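Local structure of NAD(P)H-flavin oxidoreductase (Staphylococcus epidermidis ATCC 12228, 3GBH) at residues B[118-121]-B[122-126]; B[170-173]-B[174-178]; B[202-206]-B[207-211]. The protein binds flavin mononucleotide and probably uses NAD(P)H to reduce flavin or related substrates, as expected of a nitroreductase-family oxidoreductase. All coordinates share one frame; numbering follows the deposited sequence.

Interaction 1. Residues B[118-121]-B[122-126]; sequences QLLD and WILPY
Within helix 113-128, the alpha-helical bonds from Ile123 N to Leu119 O (2.9 Å) and from Leu124 N to Leu120 O run nearly straight, at 165° and 166°, up to a kink at Pro125, whose nitrogen has no hydrogen to give. Leu119 O is shared: besides Ile123 N, which lies in its carbonyl plane, it takes a more bent bond from Trp122 N at 3.2 Å, well above that plane. The indole of Trp122 folds back over the same carbonyl. Its CG sits between the backbone N and the carbonyl carbon (chi1 67°), which brings one ring face over Leu119 O, with the oxygen 3.5 Å above the plane and displaced toward the rim. Ile123 CG1 comes up to the indole as well, also near the rim. Alongside, the Leu119 side chain points the same way as the indole, its CD2 next to NE1. On the buried side, Leu119 CB meets Ile123 CD1, and Leu120 CB meets Leu124 CD1 at 4.2 Å; these four residues also pack on helix 98-107, Leu119 and Ile123 both touching Tyr102. At the kink, the proline ring leans on the preceding turn, with Pro125 CG 3.2 Å from Asp121 O.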
loop_
_atom_site.group_PDB
_atom_site.type_symbol
_atom_site.label_atom_id
_atom_site.label_comp_id
_atom_site.label_asym_id
_atom_site.label_seq_id
_atom_site.Cartn_x
_atom_site.Cartn_y
_atom_site.Cartn_z
ATOM N N GLN B 118 10.386 -42.603 -3.534
ATOM C CA GLN B 118 9.431 -42.514 -2.436
ATOM C C GLN B 118 8.193 -41.773 -2.881
ATOM O O GLN B 118 7.097 -42.158 -2.528
ATOM C CB GLN B 118 10.050 -41.833 -1.194
ATOM C CG GLN B 118 11.173 -42.595 -0.502
ATOM C CD GLN B 118 10.765 -43.989 -0.034
ATOM O OE1 GLN B 118 9.603 -44.255 0.228
ATOM N NE2 GLN B 118 11.720 -44.884 0.040
ATOM N N LEU B 119 8.367 -40.703 -3.655
ATOM C CA LEU B 119 7.240 -39.922 -4.145
ATOM C C LEU B 119 6.376 -40.751 -5.111
ATOM O O LEU B 119 5.140 -40.819 -4.976
ATOM C CB LEU B 119 7.716 -38.653 -4.859
ATOM C CG LEU B 119 8.280 -37.518 -4.014
ATOM C CD1 LEU B 119 8.922 -36.503 -4.957
ATOM C CD2 LEU B 119 7.165 -36.869 -3.169
ATOM N N LEU B 120 7.025 -41.374 -6.089
ATOM C CA LEU B 120 6.278 -42.149 -7.084
ATOM C C LEU B 120 5.617 -43.379 -6.459
ATOM O O LEU B 120 4.575 -43.803 -6.939
ATOM C CB LEU B 120 7.165 -42.553 -8.267
ATOM C CG LEU B 120 7.639 -41.380 -9.154
ATOM C CD1 LEU B 120 8.509 -41.915 -10.260
ATOM C CD2 LEU B 120 6.485 -40.564 -9.711
ATOM N N ASP B 121 6.216 -43.948 -5.406
ATOM C CA ASP B 121 5.634 -45.094 -4.685
ATOM C C ASP B 121 4.208 -44.803 -4.199
ATOM O O ASP B 121 3.384 -45.696 -4.146
ATOM C CB ASP B 121 6.499 -45.498 -3.477
ATOM C CG ASP B 121 7.678 -46.392 -3.842
ATOM O OD1 ASP B 121 7.802 -46.814 -5.014
ATOM O OD2 ASP B 121 8.474 -46.699 -2.923
ATOM N N TRP B 122 3.907 -43.558 -3.824
ATOM C CA TRP B 122 2.503 -43.241 -3.452
ATOM C C TRP B 122 1.746 -42.565 -4.574
ATOM O O TRP B 122 0.552 -42.831 -4.758
ATOM C CB TRP B 122 2.337 -42.447 -2.132
ATOM C CG TRP B 122 2.849 -41.043 -2.124
ATOM C CD1 TRP B 122 4.069 -40.628 -1.679
ATOM C CD2 TRP B 122 2.154 -39.863 -2.558
ATOM N NE1 TRP B 122 4.190 -39.264 -1.820
ATOM C CE2 TRP B 122 3.032 -38.766 -2.356
ATOM C CE3 TRP B 122 0.886 -39.622 -3.100
ATOM C CZ2 TRP B 122 2.682 -37.466 -2.677
ATOM C CZ3 TRP B 122 0.544 -38.326 -3.425
ATOM C CH2 TRP B 122 1.441 -37.261 -3.210
ATOM N N ILE B 123 2.421 -41.704 -5.337
ATOM C CA ILE B 123 1.743 -40.978 -6.408
ATOM C C ILE B 123 1.131 -41.936 -7.449
ATOM O O ILE B 123 -0.033 -41.782 -7.819
ATOM C CB ILE B 123 2.694 -39.970 -7.096
ATOM C CG1 ILE B 123 2.996 -38.819 -6.130
ATOM C CG2 ILE B 123 2.059 -39.381 -8.398
ATOM C CD1 ILE B 123 4.192 -37.971 -6.552
ATOM N N LEU B 124 1.893 -42.925 -7.896
ATOM C CA LEU B 124 1.425 -43.778 -9.008
ATOM C C LEU B 124 0.180 -44.628 -8.636
ATOM O O LEU B 124 -0.829 -44.586 -9.343
ATOM C CB LEU B 124 2.564 -44.617 -9.615
ATOM C CG LEU B 124 3.594 -43.833 -10.478
ATOM C CD1 LEU B 124 4.772 -44.722 -10.921
ATOM C CD2 LEU B 124 2.920 -43.137 -11.684
ATOM N N PRO B 125 0.231 -45.366 -7.521
ATOM C CA PRO B 125 -0.982 -46.099 -7.123
ATOM C C PRO B 125 -2.203 -45.202 -6.928
ATOM O O PRO B 125 -3.329 -45.614 -7.170
ATOM C CB PRO B 125 -0.588 -46.741 -5.790
ATOM C CG PRO B 125 0.914 -46.807 -5.818
ATOM C CD PRO B 125 1.356 -45.606 -6.606
ATOM N N TYR B 126 -1.983 -43.986 -6.480
ATOM C CA TYR B 126 -3.087 -43.062 -6.262
ATOM C C TYR B 126 -3.701 -42.640 -7.603
ATOM O O TYR B 126 -4.906 -42.811 -7.810
ATOM C CB TYR B 126 -2.637 -41.880 -5.395
ATOM C CG TYR B 126 -3.577 -40.710 -5.394
ATOM C CD1 TYR B 126 -4.875 -40.815 -4.898
ATOM C CD2 TYR B 126 -3.154 -39.469 -5.875
ATOM C CE1 TYR B 126 -5.733 -39.706 -4.916
ATOM C CE2 TYR B 126 -3.984 -38.390 -5.899
ATOM C CZ TYR B 126 -5.268 -38.505 -5.419
ATOM O OH TYR B 126 -6.063 -37.373 -5.467
#

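Interaction 2. Residues B[170-173]-B[174-178]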
loop_
_atom_site.group_PDB
_atom_site.type_symbol
_atom_site.label_atom_id
_atom_site.label_comp_id
_atom_site.label_asym_id
_atom_site.label_seq_id
_atom_site.Cartn_x
_atom_site.Cartn_y
_atom_site.Cartn_z
ATOM N N GLU B 170 -17.644 -34.011 -28.129
ATOM C CA GLU B 170 -17.865 -35.436 -28.366
ATOM C C GLU B 170 -17.027 -35.988 -29.513
ATOM O O GLU B 170 -16.661 -37.144 -29.501
ATOM C CB GLU B 170 -19.332 -35.701 -28.677
ATOM C CG GLU B 170 -20.270 -35.397 -27.534
ATOM C CD GLU B 170 -20.048 -36.297 -26.330
ATOM O OE1 GLU B 170 -20.087 -37.541 -26.509
ATOM O OE2 GLU B 170 -19.835 -35.757 -25.210
ATOM N N ASN B 171 -16.764 -35.168 -30.518
ATOM C CA ASN B 171 -16.156 -35.634 -31.764
ATOM C C ASN B 171 -14.795 -35.013 -32.061
ATOM O O ASN B 171 -14.095 -35.469 -32.954
ATOM C CB ASN B 171 -17.099 -35.384 -32.916
ATOM C CG ASN B 171 -18.371 -36.175 -32.793
ATOM O OD1 ASN B 171 -18.357 -37.409 -32.760
ATOM N ND2 ASN B 171 -19.486 -35.471 -32.721
ATOM N N ILE B 172 -14.395 -34.008 -31.302
ATOM C CA ILE B 172 -13.208 -33.249 -31.687
ATOM C C ILE B 172 -11.907 -34.072 -31.668
ATOM O O ILE B 172 -11.070 -33.933 -32.580
ATOM C CB ILE B 172 -13.067 -31.936 -30.856
ATOM C CG1 ILE B 172 -12.004 -31.022 -31.481
ATOM C CG2 ILE B 172 -12.860 -32.250 -29.383
ATOM C CD1 ILE B 172 -12.380 -30.533 -32.933
ATOM N N ALA B 173 -11.725 -34.924 -30.657
ATOM C CA ALA B 173 -10.524 -35.795 -30.600
ATOM C C ALA B 173 -10.397 -36.649 -31.848
ATOM O O ALA B 173 -9.335 -36.707 -32.480
ATOM C CB ALA B 173 -10.523 -36.696 -29.339
ATOM N N ASP B 174 -11.490 -37.314 -32.215
ATOM C CA ASP B 174 -11.492 -38.144 -33.406
ATOM C C ASP B 174 -11.151 -37.356 -34.676
ATOM O O ASP B 174 -10.467 -37.866 -35.572
ATOM C CB ASP B 174 -12.860 -38.813 -33.596
ATOM C CG ASP B 174 -13.189 -39.830 -32.493
ATOM O OD1 ASP B 174 -12.261 -40.544 -32.016
ATOM O OD2 ASP B 174 -14.390 -39.910 -32.114
ATOM N N ILE B 175 -11.680 -36.140 -34.777
ATOM C CA ILE B 175 -11.521 -35.326 -35.974
ATOM C C ILE B 175 -10.050 -34.943 -36.160
ATOM O O ILE B 175 -9.524 -35.013 -37.249
ATOM C CB ILE B 175 -12.439 -34.051 -35.942
ATOM C CG1 ILE B 175 -13.908 -34.462 -36.064
ATOM C CG2 ILE B 175 -12.085 -33.093 -37.073
ATOM C CD1 ILE B 175 -14.902 -33.370 -35.709
ATOM N N ILE B 176 -9.377 -34.568 -35.091
ATOM C CA ILE B 176 -7.991 -34.129 -35.221
ATOM C C ILE B 176 -6.973 -35.260 -35.100
ATOM O O ILE B 176 -5.802 -35.060 -35.397
ATOM C CB ILE B 176 -7.641 -32.971 -34.274
ATOM C CG1 ILE B 176 -7.520 -33.427 -32.830
ATOM C CG2 ILE B 176 -8.698 -31.851 -34.386
ATOM C CD1 ILE B 176 -7.160 -32.284 -31.897
ATOM N N GLY B 177 -7.436 -36.434 -34.674
ATOM C CA GLY B 177 -6.602 -37.617 -34.608
ATOM C C GLY B 177 -5.945 -37.861 -33.277
ATOM O O GLY B 177 -4.788 -38.290 -33.239
ATOM N N TYR B 178 -6.653 -37.559 -32.187
ATOM C CA TYR B 178 -6.205 -37.903 -30.846
ATOM C C TYR B 178 -7.106 -39.002 -30.325
ATOM O O TYR B 178 -8.305 -39.044 -30.646
ATOM C CB TYR B 178 -6.281 -36.707 -29.905
ATOM C CG TYR B 178 -5.244 -35.618 -30.119
ATOM C CD1 TYR B 178 -4.477 -35.541 -31.281
ATOM C CD2 TYR B 178 -5.050 -34.652 -29.157
ATOM C CE1 TYR B 178 -3.544 -34.525 -31.455
ATOM C CE2 TYR B 178 -4.128 -33.638 -29.324
ATOM C CZ TYR B 178 -3.377 -33.581 -30.464
ATOM O OH TYR B 178 -2.454 -32.576 -30.590
HETATM O O HOH W 1 -13.727 -37.597 -30.386
#
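Ile176 CD1 lies over one face of the Tyr178 ring, 4.0 Å above its centre in a CH-pi type of approach, and Ala173 CB meets Tyr178 CB at 4.3 Å; the ring also meets Phe89 of strand 84-91 with the planes inclined at about 50°. Ile176 reaches the ring through an extended side chain, while its other branch, CG2, turns back to Ile172 CD1 at 4.2 Å. One residue earlier, Asn171 CB touches Ile175 CD1. Beneath these side chains the short helix 172-176 ends in a Schellman-like C-terminal turn. Ala173 O accepts both Gly177 N at 2.9 Å and Tyr178 N at 2.8 Å, the latter bond being the straighter at 163°, and Gly177 leaves the helix with a positive phi of 93°. At the other end, a water links the first turn, donating to Glu170 O and accepting from Asp174 N at 2.9 Å. Asp174 OD1 bonds Ser180 OG, and Asn171 ND2 bonds Asp168 OD2, so both polar side chains tie the helix to neighbouring loops. Ile172, Ile175 and Ile176 all pack on Val68 of helix 62-68, and the Tyr178 hydroxyl is hydrogen-bonded to Glu211 OE2 of the second subunit.

Interaction 3. Residues B[202-206]-B[207-211]. With FMN (flavin mononucleotide), chain H.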
loop_
_atom_site.group_PDB
_atom_site.type_symbol
_atom_site.label_atom_id
_atom_site.label_comp_id
_atom_site.label_asym_id
_atom_site.label_seq_id
_atom_site.Cartn_x
_atom_site.Cartn_y
_atom_site.Cartn_z
ATOM N N VAL B 202 -18.900 -6.829 -17.543
ATOM C CA VAL B 202 -19.019 -6.505 -16.126
ATOM C C VAL B 202 -18.636 -7.699 -15.276
ATOM O O VAL B 202 -18.635 -8.860 -15.740
ATOM C CB VAL B 202 -20.454 -6.051 -15.692
ATOM C CG1 VAL B 202 -20.790 -4.679 -16.293
ATOM C CG2 VAL B 202 -21.509 -7.150 -15.994
ATOM N N ARG B 203 -18.304 -7.398 -14.022
ATOM C CA ARG B 203 -18.077 -8.437 -13.020
ATOM C C ARG B 203 -18.946 -8.137 -11.799
ATOM O O ARG B 203 -19.257 -6.975 -11.518
ATOM C CB ARG B 203 -16.607 -8.534 -12.646
ATOM C CG ARG B 203 -15.703 -8.980 -13.777
ATOM C CD ARG B 203 -15.978 -10.420 -14.219
ATOM N NE ARG B 203 -15.025 -10.874 -15.211
ATOM C CZ ARG B 203 -15.075 -10.539 -16.504
ATOM N NH1 ARG B 203 -16.039 -9.754 -16.975
ATOM N NH2 ARG B 203 -14.162 -10.986 -17.342
ATOM N N LEU B 204 -19.323 -9.208 -11.107
ATOM C CA LEU B 204 -20.084 -9.147 -9.860
ATOM C C LEU B 204 -19.307 -8.332 -8.821
ATOM O O LEU B 204 -18.081 -8.350 -8.826
ATOM C CB LEU B 204 -20.261 -10.575 -9.296
ATOM C CG LEU B 204 -21.300 -11.537 -9.885
ATOM C CD1 LEU B 204 -21.079 -12.968 -9.374
ATOM C CD2 LEU B 204 -22.725 -11.090 -9.579
ATOM N N PRO B 205 -20.009 -7.674 -7.890
ATOM C CA PRO B 205 -19.325 -7.043 -6.772
ATOM C C PRO B 205 -18.686 -8.132 -5.939
ATOM O O PRO B 205 -19.282 -9.220 -5.806
ATOM C CB PRO B 205 -20.453 -6.395 -5.967
ATOM C CG PRO B 205 -21.651 -6.456 -6.806
ATOM C CD PRO B 205 -21.468 -7.507 -7.821
ATOM N N ILE B 206 -17.521 -7.879 -5.368
ATOM C CA ILE B 206 -16.806 -8.986 -4.729
ATOM C C ILE B 206 -17.542 -9.517 -3.499
ATOM O O ILE B 206 -17.382 -10.689 -3.152
ATOM C CB ILE B 206 -15.300 -8.689 -4.428
ATOM C CG1 ILE B 206 -15.147 -7.503 -3.481
ATOM C CG2 ILE B 206 -14.522 -8.509 -5.749
ATOM C CD1 ILE B 206 -13.792 -7.490 -2.781
ATOM N N ASP B 207 -18.374 -8.681 -2.872
ATOM C CA ASP B 207 -19.244 -9.133 -1.770
ATOM C C ASP B 207 -20.167 -10.305 -2.141
ATOM O O ASP B 207 -20.680 -11.005 -1.253
ATOM C CB ASP B 207 -20.133 -8.003 -1.277
ATOM C CG ASP B 207 -19.449 -7.110 -0.291
ATOM O OD1 ASP B 207 -18.392 -7.505 0.246
ATOM O OD2 ASP B 207 -19.989 -6.008 -0.050
ATOM N N ASP B 208 -20.396 -10.510 -3.432
ATOM C CA ASP B 208 -21.238 -11.623 -3.882
ATOM C C ASP B 208 -20.478 -12.906 -4.177
ATOM O O ASP B 208 -21.099 -13.951 -4.441
ATOM C CB ASP B 208 -22.051 -11.172 -5.096
ATOM C CG ASP B 208 -23.062 -10.102 -4.719
ATOM O OD1 ASP B 208 -23.543 -10.159 -3.572
ATOM O OD2 ASP B 208 -23.331 -9.168 -5.502
ATOM N N VAL B 209 -19.145 -12.850 -4.136
ATOM C CA VAL B 209 -18.329 -13.982 -4.520
ATOM C C VAL B 209 -17.324 -14.420 -3.465
ATOM O O VAL B 209 -16.756 -15.476 -3.608
ATOM C CB VAL B 209 -17.577 -13.712 -5.835
ATOM C CG1 VAL B 209 -18.569 -13.345 -6.960
ATOM C CG2 VAL B 209 -16.552 -12.645 -5.674
ATOM N N ARG B 210 -17.058 -13.615 -2.429
ATOM C CA ARG B 210 -16.103 -14.023 -1.424
ATOM C C ARG B 210 -16.591 -13.645 -0.058
ATOM O O ARG B 210 -17.280 -12.641 0.082
ATOM C CB ARG B 210 -14.721 -13.377 -1.662
ATOM C CG ARG B 210 -14.648 -11.851 -1.472
ATOM C CD ARG B 210 -14.193 -11.446 -0.040
ATOM N NE ARG B 210 -14.210 -9.997 0.161
ATOM C CZ ARG B 210 -15.285 -9.287 0.462
ATOM N NH1 ARG B 210 -16.476 -9.864 0.580
ATOM N NH2 ARG B 210 -15.175 -7.983 0.646
ATOM N N GLU B 211 -16.231 -14.438 0.950
ATOM C CA GLU B 211 -16.474 -14.043 2.316
ATOM C C GLU B 211 -15.366 -14.503 3.240
ATOM O O GLU B 211 -14.703 -15.479 2.973
ATOM C CB GLU B 211 -17.814 -14.582 2.791
ATOM C CG GLU B 211 -17.834 -16.049 3.038
ATOM C CD GLU B 211 -19.113 -16.514 3.690
ATOM O OE1 GLU B 211 -19.687 -15.776 4.494
ATOM O OE2 GLU B 211 -19.523 -17.644 3.407
HETATM N N1 FMN H . -16.936 -16.856 -26.213
HETATM C C2 FMN H . -17.427 -17.174 -27.472
HETATM O O2 FMN H . -17.575 -16.309 -28.341
HETATM N N3 FMN H . -17.774 -18.470 -27.744
HETATM C C4 FMN H . -17.622 -19.474 -26.784
HETATM O O4 FMN H . -17.953 -20.641 -27.066
HETATM C C4A FMN H . -17.148 -19.149 -25.524
HETATM N N5 FMN H . -17.017 -20.101 -24.528
HETATM C C5A FMN H . -16.244 -19.841 -23.416
HETATM C C6 FMN H . -15.802 -20.883 -22.581
HETATM C C7 FMN H . -15.026 -20.619 -21.474
HETATM C C7M FMN H . -14.565 -21.744 -20.587
HETATM C C8 FMN H . -14.692 -19.295 -21.167
HETATM C C8M FMN H . -13.848 -18.931 -19.985
HETATM C C9 FMN H . -15.129 -18.269 -21.985
HETATM C C9A FMN H . -15.901 -18.514 -23.126
HETATM N N10 FMN H . -16.331 -17.481 -23.972
HETATM C C10 FMN H . -16.810 -17.819 -25.239
HETATM C "C1'" FMN H . -15.906 -16.048 -23.724
HETATM C "C2'" FMN H . -16.770 -15.503 -22.587
HETATM O "O2'" FMN H . -18.064 -15.161 -23.054
HETATM C "C3'" FMN H . -16.073 -14.286 -21.968
HETATM O "O3'" FMN H . -14.877 -14.708 -21.361
HETATM C "C4'" FMN H . -16.923 -13.530 -20.946
HETATM O "O4'" FMN H . -18.056 -12.966 -21.607
HETATM C "C5'" FMN H . -16.092 -12.439 -20.276
HETATM O "O5'" FMN H . -15.636 -11.505 -21.247
HETATM P P FMN H . -14.073 -11.219 -21.415
HETATM O O1P FMN H . -13.860 -10.175 -22.473
HETATM O O2P FMN H . -13.405 -12.523 -21.735
HETATM O O3P FMN H . -13.498 -10.726 -20.108
#
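The FMN phosphate pocket lies at the start of this C-terminal arm, where Arg203 NH2 donates to FMN O3P at 2.9 Å and 152°. The phosphate oxygen approaches the guanidinium at its edge and in its plane. From the same group, NH1 donates to Val202 O at 3.0 Å, reaching that oxygen from above the carbonyl plane, and also to Ser201 OG; these bonds probably fix the rotation of the guanidinium so that NH2 faces the phosphate.

Farther along, a 3-10 turn offsets the chain before strand 210-212. Asp208 N binds Pro205 O, and Ile206 O receives two bonds, from Val209 N above its carbonyl plane and from Arg210 N almost end-on. Leu204 CD1 closes tightly on Val209 CG1 at 3.5 Å, whereas Asp208 OD2 lies against the Pro205 ring and bonds Gln100 NE2 of the second subunit.

Arg210 doubles back over the turn, bent at chi2 (94°), and its NH2 comes 3.7 Å from Ile206 CD1, while Ile206 CG1 lies over one face of the guanidinium, toward its rim. Both NH1 and NH2 converge on the single atom Asp207 OD1, forming a salt bridge, with NH1 at 3.1 Å on the anti lone pair. A second salt bridge joins Arg210 NE to Asp36 OD1 of the second subunit. Arg210 and Glu211 pair in parallel with a strand of that subunit, extending its sheet.

The three contacts sample separate parts of the fold and follow one another along the chain. Interaction 1 lies on a peripheral helix, with its centre about 39 Å from that of interaction 3 and about 31 Å from that of interaction 2. Interactions 2 and 3 are related through the interface with the second subunit: Glu211 at the end of 202-211 meets Tyr178 of the partner chain, so the two contacts come together across the interface though their centres are about 38 Å apart within one chain. Of the three, interaction 3 directly holds the flavin, through its phosphate, whereas the side chain of Ile172 in interaction 2 stays about 13 Å from FMN.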